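39 kDa initiator binding protein (Trichomonas vaginalis, PDB 1PP7) binds the initiator (Inr) element of core promoters, such as that of the ferredoxin gene, through this winged-helix-like DNA-binding domain, probably to direct transcription initiation. Local coordinates at residues Asn31-Arg36 / Arg88-Glu93. Residues are numbered along the deposited sequence; the frame is centred on the assembly and turned at random.
With nucleotides of chain A; nucleotides of chain B.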
loop_
_atom_site.group_PDB
_atom_site.type_symbol
_atom_site.label_atom_id
_atom_site.label_comp_id
_atom_site.label_asym_id
_atom_site.label_seq_id
_atom_site.Cartn_x
_atom_site.Cartn_y
_atom_site.Cartn_z
ATOM N N ASN C 31 -10.466 4.242 8.926
ATOM C CA ASN C 31 -10.104 2.970 8.285
ATOM C C ASN C 31 -10.369 2.990 6.805
ATOM O O ASN C 31 -9.840 2.163 6.031
ATOM C CB ASN C 31 -10.802 1.779 8.935
ATOM C CG ASN C 31 -10.198 1.443 10.293
ATOM O OD1 ASN C 31 -10.828 1.650 11.360
ATOM N ND2 ASN C 31 -8.946 0.943 10.271
ATOM N N SER C 32 -11.169 3.956 6.398
ATOM C CA SER C 32 -11.488 4.093 5.010
ATOM C C SER C 32 -10.400 4.974 4.327
ATOM O O SER C 32 -10.381 5.048 3.092
ATOM C CB SER C 32 -12.898 4.706 4.845
ATOM O OG SER C 32 -12.903 6.135 4.991
ATOM N N ARG C 33 -9.503 5.612 5.101
ATOM C CA ARG C 33 -8.468 6.442 4.481
ATOM C C ARG C 33 -7.230 5.708 3.908
ATOM O O ARG C 33 -6.868 4.611 4.343
ATOM C CB ARG C 33 -8.063 7.559 5.428
ATOM C CG ARG C 33 -9.247 8.434 5.651
ATOM C CD ARG C 33 -8.983 9.585 6.507
ATOM N NE ARG C 33 -8.088 10.486 5.803
ATOM C CZ ARG C 33 -7.883 11.748 6.176
ATOM N NH1 ARG C 33 -8.508 12.242 7.249
ATOM N NH2 ARG C 33 -7.079 12.526 5.461
ATOM N N PHE C 34 -6.614 6.323 2.907
ATOM C CA PHE C 34 -5.449 5.747 2.198
ATOM C C PHE C 34 -4.296 5.194 3.083
ATOM O O PHE C 34 -3.815 4.097 2.860
ATOM C CB PHE C 34 -4.912 6.799 1.198
ATOM C CG PHE C 34 -3.697 6.356 0.470
ATOM C CD1 PHE C 34 -2.419 6.685 0.950
ATOM C CD2 PHE C 34 -3.810 5.550 -0.654
ATOM C CE1 PHE C 34 -1.271 6.212 0.316
ATOM C CE2 PHE C 34 -2.644 5.076 -1.279
ATOM C CZ PHE C 34 -1.371 5.422 -0.777
ATOM N N PRO C 35 -3.860 5.960 4.110
ATOM C CA PRO C 35 -2.784 5.493 4.996
ATOM C C PRO C 35 -3.099 4.130 5.588
ATOM O O PRO C 35 -2.231 3.240 5.527
ATOM C CB PRO C 35 -2.724 6.559 6.108
ATOM C CG PRO C 35 -3.231 7.772 5.434
ATOM C CD PRO C 35 -4.389 7.260 4.573
ATOM N N ARG C 36 -4.323 3.970 6.151
ATOM C CA ARG C 36 -4.695 2.714 6.787
ATOM C C ARG C 36 -4.987 1.636 5.780
ATOM O O ARG C 36 -4.885 0.438 6.098
ATOM C CB ARG C 36 -5.856 2.886 7.741
ATOM C CG ARG C 36 -5.486 3.667 8.972
ATOM C CD ARG C 36 -6.505 3.418 10.014
ATOM N NE ARG C 36 -6.412 4.291 11.168
ATOM C CZ ARG C 36 -7.247 4.154 12.187
ATOM N NH1 ARG C 36 -8.186 3.191 12.092
ATOM N NH2 ARG C 36 -7.126 4.902 13.303
ATOM N N ARG C 88 2.051 11.944 -2.079
ATOM C CA ARG C 88 2.407 13.344 -1.997
ATOM C C ARG C 88 1.582 14.079 -0.928
ATOM O O ARG C 88 2.147 14.589 0.054
ATOM C CB ARG C 88 2.233 14.014 -3.391
ATOM C CG ARG C 88 1.821 15.540 -3.423
ATOM C CD ARG C 88 2.893 16.387 -4.081
ATOM N NE ARG C 88 4.104 15.577 -4.217
ATOM C CZ ARG C 88 5.345 16.040 -4.413
ATOM N NH1 ARG C 88 5.573 17.364 -4.496
ATOM N NH2 ARG C 88 6.362 15.162 -4.534
ATOM N N ASP C 89 0.262 14.092 -1.079
ATOM C CA ASP C 89 -0.603 14.834 -0.143
ATOM C C ASP C 89 -0.719 14.285 1.247
ATOM O O ASP C 89 -1.100 15.002 2.156
ATOM C CB ASP C 89 -1.997 15.037 -0.743
ATOM C CG ASP C 89 -1.943 15.635 -2.184
ATOM O OD1 ASP C 89 -2.984 15.529 -2.913
ATOM O OD2 ASP C 89 -0.875 16.204 -2.589
ATOM N N LEU C 90 -0.383 13.015 1.443
ATOM C CA LEU C 90 -0.446 12.453 2.790
ATOM C C LEU C 90 0.917 12.396 3.496
ATOM O O LEU C 90 1.061 11.787 4.560
ATOM C CB LEU C 90 -1.167 11.094 2.770
ATOM C CG LEU C 90 -2.630 11.248 2.281
ATOM C CD1 LEU C 90 -3.370 9.972 2.292
ATOM C CD2 LEU C 90 -3.337 12.231 3.186
ATOM N N ALA C 91 1.922 13.039 2.908
ATOM C CA ALA C 91 3.250 13.162 3.512
ATOM C C ALA C 91 4.088 11.898 3.639
ATOM O O ALA C 91 4.734 11.639 4.703
ATOM C CB ALA C 91 3.145 13.905 4.926
ATOM N N PHE C 92 4.042 11.094 2.578
ATOM C CA PHE C 92 4.891 9.908 2.500
ATOM C C PHE C 92 6.155 10.506 1.876
ATOM O O PHE C 92 6.115 11.425 1.071
ATOM C CB PHE C 92 4.271 8.816 1.647
ATOM C CG PHE C 92 3.261 8.001 2.391
ATOM C CD1 PHE C 92 3.615 6.768 2.954
ATOM C CD2 PHE C 92 1.967 8.521 2.626
ATOM C CE1 PHE C 92 2.707 6.070 3.744
ATOM C CE2 PHE C 92 1.052 7.848 3.401
ATOM C CZ PHE C 92 1.406 6.616 3.969
ATOM N N GLU C 93 7.290 10.060 2.342
ATOM C CA GLU C 93 8.497 10.613 1.839
ATOM C C GLU C 93 9.289 9.541 1.118
ATOM O O GLU C 93 9.627 8.492 1.683
ATOM C CB GLU C 93 9.249 11.220 3.008
ATOM C CG GLU C 93 10.747 11.415 2.796
ATOM C CD GLU C 93 11.389 12.005 4.069
ATOM O OE1 GLU C 93 10.809 11.786 5.168
ATOM O OE2 GLU C 93 12.442 12.669 3.977
ATOM P P DC A 6 -7.791 10.166 2.048
ATOM O OP1 DC A 6 -7.791 8.689 1.761
ATOM O OP2 DC A 6 -7.180 10.702 3.317
ATOM O "O5'" DC A 6 -7.175 10.954 0.788
ATOM C "C5'" DC A 6 -7.099 10.371 -0.532
ATOM C "C4'" DC A 6 -8.469 10.251 -1.165
ATOM O "O4'" DC A 6 -9.064 11.562 -1.259
ATOM C "C3'" DC A 6 -8.513 9.679 -2.589
ATOM O "O3'" DC A 6 -9.379 8.566 -2.688
ATOM C "C2'" DC A 6 -9.076 10.788 -3.462
ATOM C "C1'" DC A 6 -9.798 11.675 -2.472
ATOM N N1 DC A 6 -9.808 13.098 -2.840
ATOM C C2 DC A 6 -10.619 13.519 -3.897
ATOM O O2 DC A 6 -11.256 12.677 -4.539
ATOM N N3 DC A 6 -10.681 14.825 -4.191
ATOM C C4 DC A 6 -9.952 15.708 -3.488
ATOM N N4 DC A 6 -10.051 16.987 -3.816
ATOM C C5 DC A 6 -9.092 15.309 -2.429
ATOM C C6 DC A 6 -9.050 14.004 -2.145
ATOM P P DG B 4 5.824 13.081 -7.101
ATOM O OP1 DG B 4 6.742 13.162 -5.918
ATOM O OP2 DG B 4 4.541 12.358 -7.004
ATOM O "O5'" DG B 4 5.523 14.567 -7.567
ATOM C "C5'" DG B 4 6.588 15.355 -8.088
ATOM C "C4'" DG B 4 6.040 16.548 -8.830
ATOM O "O4'" DG B 4 5.519 16.134 -10.121
ATOM C "C3'" DG B 4 4.887 17.236 -8.109
ATOM O "O3'" DG B 4 5.061 18.646 -8.271
ATOM C "C2'" DG B 4 3.658 16.665 -8.815
ATOM C "C1'" DG B 4 4.161 16.475 -10.243
ATOM N N9 DG B 4 3.509 15.466 -11.079
ATOM C C8 DG B 4 3.305 14.113 -10.821
ATOM N N7 DG B 4 2.683 13.481 -11.798
ATOM C C5 DG B 4 2.468 14.474 -12.753
ATOM C C6 DG B 4 1.834 14.411 -14.029
ATOM O O6 DG B 4 1.352 13.429 -14.594
ATOM N N1 DG B 4 1.805 15.668 -14.655
ATOM C C2 DG B 4 2.335 16.837 -14.117
ATOM N N2 DG B 4 2.224 17.967 -14.848
ATOM N N3 DG B 4 2.935 16.897 -12.935
ATOM C C4 DG B 4 2.967 15.703 -12.314
ATOM P P DA A 5 -11.003 14.794 5.731
ATOM O OP1 DA A 5 -11.122 14.176 7.063
ATOM O OP2 DA A 5 -10.065 15.929 5.498
ATOM O "O5'" DA A 5 -10.635 13.650 4.700
ATOM C "C5'" DA A 5 -11.519 12.551 4.496
ATOM C "C4'" DA A 5 -11.167 11.883 3.189
ATOM O "O4'" DA A 5 -11.782 12.613 2.109
ATOM C "C3'" DA A 5 -9.669 11.855 2.858
ATOM O "O3'" DA A 5 -9.338 10.642 2.152
ATOM C "C2'" DA A 5 -9.517 13.057 1.950
ATOM C "C1'" DA A 5 -10.814 12.959 1.173
ATOM N N9 DA A 5 -11.282 14.154 0.464
ATOM C C8 DA A 5 -10.845 15.459 0.575
ATOM N N7 DA A 5 -11.409 16.285 -0.278
ATOM C C5 DA A 5 -12.293 15.482 -0.985
ATOM C C6 DA A 5 -13.156 15.762 -2.065
ATOM N N6 DA A 5 -13.330 17.012 -2.560
ATOM N N1 DA A 5 -13.847 14.721 -2.607
ATOM C C2 DA A 5 -13.698 13.486 -2.059
ATOM N N3 DA A 5 -12.935 13.107 -1.016
ATOM C C4 DA A 5 -12.242 14.165 -0.529
#
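Pro-35, in the first turn of helix 34-45, and Leu-90, just past the end of helix 80-89, make the nearest backbone approach, with their CA atoms 7.7 Å apart. Arg-33 is the N-cap of the first helix. The second closes in a Schellman motif, with Ala-91 at positive phi as its C-prime residue and bonds from Ala-91 N to Arg-88 O and from Phe-92 N to Leu-87 O. The contact thus joins a helix start to a helix end, and apolar side chains carry it. One methyl of Leu-90 does most of the touching: CD1 sits 3.7 Å from Pro-35 CD and also borders CB and CD1 of Phe-34. With CG anti to the backbone N (chi1 177°), the Phe-34 side chain is directed toward helix 80-89, where it also touches Leu-83, Asn-86 and Leu-87. Phe-92 CE2 reaches the Phe-34 ring near its plane, at the edge, 4.2 Å from CE1; Phe-110 meets Phe-92 edge-to-face.

DNA backbone adjoins this apolar patch. One phosphate oxygen, OP2 of DC6 of chain A, takes hydrogen bonds from Arg-33 NE (2.7 Å) and NH2 (2.8 Å), both bent as the two donors share it, while Phe-34 N gives OP1 of DC6 a nearly straight one (2.9 Å, 167°). O5' of DA5 of chain A lies over one face of the Arg-33 guanidinium, offset toward the rim. Arg-88 NH2 approaches OP1 of DG4 of chain B on the other strand, but so closely that the bond is doubtful.

Three donors from two consecutive residues therefore grip one phosphate at a helix N-terminus, where the helix dipole would probably add to the attraction. These bonds end on phosphate oxygens, not bases, so here they are consistent with anchoring the domain on the DNA rather than reading its sequence.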